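Local atomic coordinates of AclR protein (Streptomyces galilaeus, PDB entry 2GEY), a protein that is a putative hydroxylase of the SnoaL-like family, probably acting in the biosynthesis of aromatic polyketide antibiotics. Residues Lys56-Leu61 with Val99-Val104; Leu127-Leu130 with Pro134-Pro137. All blocks are in the same frame, centred on the assembly; numbering follows the deposited sequence.

Interaction 1: Lys56-Leu61 with Val99-Val104; sequences KAFPDL and VSWHLV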
loop_
_atom_site.group_PDB
_atom_site.type_symbol
_atom_site.label_atom_id
_atom_site.label_comp_id
_atom_site.label_asym_id
_atom_site.label_seq_id
_atom_site.Cartn_x
_atom_site.Cartn_y
_atom_site.Cartn_z
ATOM N N LYS A 56 -17.308 -6.961 -13.258
ATOM C CA LYS A 56 -17.822 -6.654 -14.596
ATOM C C LYS A 56 -16.758 -6.003 -15.492
ATOM O O LYS A 56 -16.638 -6.335 -16.670
ATOM C CB LYS A 56 -19.038 -5.732 -14.499
ATOM C CG LYS A 56 -19.758 -5.560 -15.809
ATOM C CD LYS A 56 -20.841 -4.482 -15.751
ATOM C CE LYS A 56 -21.221 -4.013 -17.153
ATOM N NZ LYS A 56 -20.082 -3.312 -17.856
ATOM N N ALA A 57 -15.989 -5.082 -14.922
ATOM C CA ALA A 57 -14.965 -4.350 -15.668
ATOM C C ALA A 57 -13.770 -5.245 -16.001
ATOM O O ALA A 57 -13.178 -5.125 -17.085
ATOM C CB ALA A 57 -14.508 -3.146 -14.876
ATOM N N PHE A 58 -13.446 -6.140 -15.064
ATOM C CA PHE A 58 -12.282 -7.022 -15.138
ATOM C C PHE A 58 -12.694 -8.493 -14.945
ATOM O O PHE A 58 -12.324 -9.128 -13.952
ATOM C CB PHE A 58 -11.272 -6.584 -14.083
ATOM C CG PHE A 58 -10.925 -5.126 -14.170
ATOM C CD1 PHE A 58 -10.178 -4.650 -15.235
ATOM C CD2 PHE A 58 -11.387 -4.222 -13.217
ATOM C CE1 PHE A 58 -9.869 -3.304 -15.343
ATOM C CE2 PHE A 58 -11.074 -2.867 -13.316
ATOM C CZ PHE A 58 -10.321 -2.412 -14.386
ATOM N N PRO A 59 -13.445 -9.042 -15.915
ATOM C CA PRO A 59 -14.098 -10.356 -15.765
ATOM C C PRO A 59 -13.161 -11.557 -15.646
ATOM O O PRO A 59 -13.603 -12.639 -15.240
ATOM C CB PRO A 59 -14.942 -10.469 -17.033
ATOM C CG PRO A 59 -14.290 -9.592 -18.016
ATOM C CD PRO A 59 -13.747 -8.439 -17.227
ATOM N N ASP A 60 -11.895 -11.368 -16.007
ATOM C CA ASP A 60 -10.899 -12.431 -15.959
ATOM C C ASP A 60 -9.872 -12.197 -14.857
ATOM O O ASP A 60 -8.781 -12.774 -14.879
ATOM C CB ASP A 60 -10.200 -12.547 -17.315
ATOM C CG ASP A 60 -9.487 -11.270 -17.734
ATOM O OD1 ASP A 60 -9.507 -10.256 -16.999
ATOM O OD2 ASP A 60 -8.902 -11.282 -18.829
ATOM N N LEU A 61 -10.206 -11.355 -13.886
ATOM C CA LEU A 61 -9.211 -10.954 -12.901
ATOM C C LEU A 61 -8.686 -12.160 -12.125
ATOM O O LEU A 61 -9.398 -13.159 -11.934
ATOM C CB LEU A 61 -9.748 -9.878 -11.956
ATOM C CG LEU A 61 -10.903 -10.257 -11.028
ATOM C CD1 LEU A 61 -10.404 -10.947 -9.757
ATOM C CD2 LEU A 61 -11.715 -9.007 -10.677
ATOM N N VAL A 99 -4.020 -5.104 -17.232
ATOM C CA VAL A 99 -3.849 -4.159 -16.147
ATOM C C VAL A 99 -3.448 -4.912 -14.892
ATOM O O VAL A 99 -3.584 -6.139 -14.828
ATOM C CB VAL A 99 -5.137 -3.344 -15.875
ATOM C CG1 VAL A 99 -5.565 -2.569 -17.130
ATOM C CG2 VAL A 99 -6.278 -4.242 -15.373
ATOM N N SER A 100 -2.962 -4.162 -13.911
ATOM C CA SER A 100 -2.595 -4.704 -12.610
ATOM C C SER A 100 -2.785 -3.670 -11.506
ATOM O O SER A 100 -2.769 -2.449 -11.746
ATOM C CB SER A 100 -1.142 -5.196 -12.619
ATOM O OG SER A 100 -0.243 -4.104 -12.790
ATOM N N TRP A 101 -2.968 -4.164 -10.289
ATOM C CA TRP A 101 -2.887 -3.327 -9.114
ATOM C C TRP A 101 -2.511 -4.177 -7.906
ATOM O O TRP A 101 -2.325 -5.390 -8.026
ATOM C CB TRP A 101 -4.173 -2.500 -8.907
ATOM C CG TRP A 101 -5.418 -3.250 -8.604
ATOM C CD1 TRP A 101 -5.934 -3.511 -7.374
ATOM C CD2 TRP A 101 -6.346 -3.789 -9.551
ATOM N NE1 TRP A 101 -7.113 -4.196 -7.488
ATOM C CE2 TRP A 101 -7.395 -4.375 -8.816
ATOM C CE3 TRP A 101 -6.393 -3.829 -10.950
ATOM C CZ2 TRP A 101 -8.482 -5.000 -9.433
ATOM C CZ3 TRP A 101 -7.459 -4.453 -11.560
ATOM C CH2 TRP A 101 -8.493 -5.034 -10.799
ATOM N N HIS A 102 -2.340 -3.524 -6.768
ATOM C CA HIS A 102 -1.777 -4.173 -5.590
ATOM C C HIS A 102 -2.578 -3.751 -4.394
ATOM O O HIS A 102 -3.047 -2.616 -4.321
ATOM C CB HIS A 102 -0.311 -3.769 -5.419
ATOM C CG HIS A 102 0.499 -3.951 -6.663
ATOM N ND1 HIS A 102 1.102 -5.145 -6.991
ATOM C CD2 HIS A 102 0.758 -3.103 -7.687
ATOM C CE1 HIS A 102 1.713 -5.020 -8.154
ATOM N NE2 HIS A 102 1.527 -3.789 -8.596
ATOM N N LEU A 103 -2.760 -4.660 -3.449
ATOM C CA LEU A 103 -3.505 -4.331 -2.245
ATOM C C LEU A 103 -3.074 -5.195 -1.077
ATOM O O LEU A 103 -2.465 -6.242 -1.270
ATOM C CB LEU A 103 -5.002 -4.497 -2.504
ATOM C CG LEU A 103 -5.434 -5.881 -3.009
ATOM C CD1 LEU A 103 -5.929 -6.735 -1.873
ATOM C CD2 LEU A 103 -6.498 -5.769 -4.085
ATOM N N VAL A 104 -3.400 -4.735 0.121
ATOM C CA VAL A 104 -3.303 -5.545 1.315
ATOM C C VAL A 104 -4.702 -5.588 1.911
ATOM O O VAL A 104 -5.357 -4.553 2.077
ATOM C CB VAL A 104 -2.282 -5.000 2.340
ATOM C CG1 VAL A 104 -2.355 -5.805 3.651
ATOM C CG2 VAL A 104 -0.883 -5.048 1.763
#
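The aromatic part of this contact is one T-shaped (edge-to-face) pair: W101 comes from the strand with the outer corner of its indole and presents that edge to the face of the F58 ring. The centroids of the F58 ring and the W101 six-membered ring lie 5.2 Å apart with the planes at 57°. CZ3 of W101 sits 4.2 Å above the F58 plane, over its centre, while CH2 of W101 makes the shortest approach, 3.9 Å to CD2 of F58. On the other face of F58 is CB of A57, toward the rim. The rings of F89 and H85 also meet F58. F58 follows helix 44-57 directly and opens a type I beta turn to L61; the contact thus packs the turn after that helix onto strand 98-110, inside the cone-like alpha+beta barrel of the NTF2 clan. A tetraethylene glycol near W101 is probably from the crystallisation liquor, though such molecules often mark pockets. The aliphatic part is V99, whose CG2 lies 3.7 Å from CE1 of F58. Its chi1 of -59° sets CG1 beside the backbone N, leaving CG2 between that N and the carbonyl carbon, where it also meets W101 in plane at the indole edge.

Interaction 2: Leu127-Leu130 with Pro134-Pro137; sequences LVRL and PDVP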
loop_
_atom_site.group_PDB
_atom_site.type_symbol
_atom_site.label_atom_id
_atom_site.label_comp_id
_atom_site.label_asym_id
_atom_site.label_seq_id
_atom_site.Cartn_x
_atom_site.Cartn_y
_atom_site.Cartn_z
ATOM N N LEU A 127 -4.508 3.224 -12.685
ATOM C CA LEU A 127 -4.831 4.608 -13.035
ATOM C C LEU A 127 -4.006 5.101 -14.222
ATOM O O LEU A 127 -4.515 5.849 -15.062
ATOM C CB LEU A 127 -4.658 5.537 -11.833
ATOM C CG LEU A 127 -5.640 5.308 -10.679
ATOM C CD1 LEU A 127 -5.145 6.004 -9.414
ATOM C CD2 LEU A 127 -7.045 5.772 -11.043
ATOM N N VAL A 128 -2.749 4.669 -14.299
ATOM C CA VAL A 128 -1.904 4.978 -15.450
ATOM C C VAL A 128 -2.465 4.319 -16.720
ATOM O O VAL A 128 -2.581 4.976 -17.759
ATOM C CB VAL A 128 -0.438 4.556 -15.201
ATOM C CG1 VAL A 128 0.404 4.727 -16.464
ATOM C CG2 VAL A 128 0.149 5.376 -14.072
ATOM N N ARG A 129 -2.825 3.038 -16.630
ATOM C CA ARG A 129 -3.366 2.298 -17.777
ATOM C C ARG A 129 -4.677 2.880 -18.286
ATOM O O ARG A 129 -4.949 2.861 -19.493
ATOM C CB ARG A 129 -3.569 0.821 -17.430
ATOM C CG ARG A 129 -2.289 0.024 -17.367
ATOM C CD ARG A 129 -1.674 -0.206 -18.749
ATOM N NE ARG A 129 -0.235 0.039 -18.685
ATOM C CZ ARG A 129 0.406 1.106 -19.167
ATOM N NH1 ARG A 129 -0.229 2.076 -19.824
ATOM N NH2 ARG A 129 1.720 1.191 -19.002
ATOM N N LEU A 130 -5.482 3.408 -17.370
ATOM C CA LEU A 130 -6.743 4.033 -17.733
ATOM C C LEU A 130 -6.604 5.501 -18.126
ATOM O O LEU A 130 -7.606 6.145 -18.441
ATOM C CB LEU A 130 -7.739 3.904 -16.585
ATOM C CG LEU A 130 -8.137 2.465 -16.264
ATOM C CD1 LEU A 130 -9.135 2.457 -15.155
ATOM C CD2 LEU A 130 -8.697 1.752 -17.471
ATOM N N PRO A 134 -0.414 10.326 -15.773
ATOM C CA PRO A 134 0.506 10.248 -16.902
ATOM C C PRO A 134 1.344 8.978 -16.891
ATOM O O PRO A 134 1.724 8.500 -15.828
ATOM C CB PRO A 134 1.424 11.461 -16.700
ATOM C CG PRO A 134 0.723 12.341 -15.748
ATOM C CD PRO A 134 -0.114 11.468 -14.893
ATOM N N ASP A 135 1.625 8.454 -18.079
ATOM C CA ASP A 135 2.496 7.295 -18.242
ATOM C C ASP A 135 3.909 7.788 -18.561
ATOM O O ASP A 135 4.236 8.062 -19.721
ATOM C CB ASP A 135 1.969 6.405 -19.371
ATOM C CG ASP A 135 2.621 5.035 -19.398
ATOM O OD1 ASP A 135 3.519 4.759 -18.569
ATOM O OD2 ASP A 135 2.216 4.216 -20.251
ATOM N N VAL A 136 4.735 7.912 -17.528
ATOM C CA VAL A 136 6.084 8.479 -17.678
ATOM C C VAL A 136 7.142 7.396 -17.495
ATOM O O VAL A 136 7.175 6.742 -16.463
ATOM C CB VAL A 136 6.344 9.608 -16.665
ATOM C CG1 VAL A 136 7.633 10.351 -17.023
ATOM C CG2 VAL A 136 5.170 10.580 -16.628
ATOM N N PRO A 137 8.021 7.204 -18.495
ATOM C CA PRO A 137 9.102 6.221 -18.352
ATOM C C PRO A 137 10.042 6.504 -17.180
ATOM O O PRO A 137 10.278 7.668 -16.839
ATOM C CB PRO A 137 9.870 6.341 -19.676
ATOM C CG PRO A 137 8.950 6.992 -20.615
ATOM C CD PRO A 137 8.044 7.860 -19.814
#
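OD2 of D135 is gripped by both terminal nitrogens of R129. NH1 of R129 donates to OD2 of D135 over 3.3 Å with an N-H...O angle of 152°; NH2 of R129 reaches the same oxygen at 3.3 Å, a weak bond. The acceptor sits at the edge of the guanidinium, almost in its plane, but NH1 meets OD2 from 54° above the carboxylate plane. With the two planes 61° apart, this is a forked, one-oxygen salt bridge and not the flat pairing of two nitrogens with two oxygens. CB of R129 points away from the loop, and bends at chi2 and chi3 swing the guanidinium back. Beside the ion pair V128 makes the apolar part: its side chain crosses that of D135 at about a right angle, with CG1 of V128 3.7 Å from both CB and CG of D135, and CG2 of V128 is 3.9 Å from O of P134. Here the connection after helix 124-129 lies back against the helix's last turn, just ahead of P137, the N-cap residue of helix 138-155. Both bonds are long and the acidic partner is exposed, so solvent would probably screen the pair and leave it a modest electrostatic tie.

How the interactions relate
Past the N-terminal helices and the first short strands, the chain runs through helix 44-57, and interaction 1 then closes a long loop: the 37 residues between its segments, which include strands 62-71 and 74-84, bring strand 98-110 back to the helix end. Strand 113-122 and helix 124-129 follow before interaction 2 opens, and this one closes a short loop with three residues between its segments, on the way to helix 138-155. The two are in series, neither nested nor crossed, with centres about 16 Å apart. They nevertheless touch: CG1 of V99 packs 3.9 Å from CB of R129, and L126 of the same short helix lies against F58, V99 and W101. Helix 124-129 therefore bridges the buried contact and the surface one.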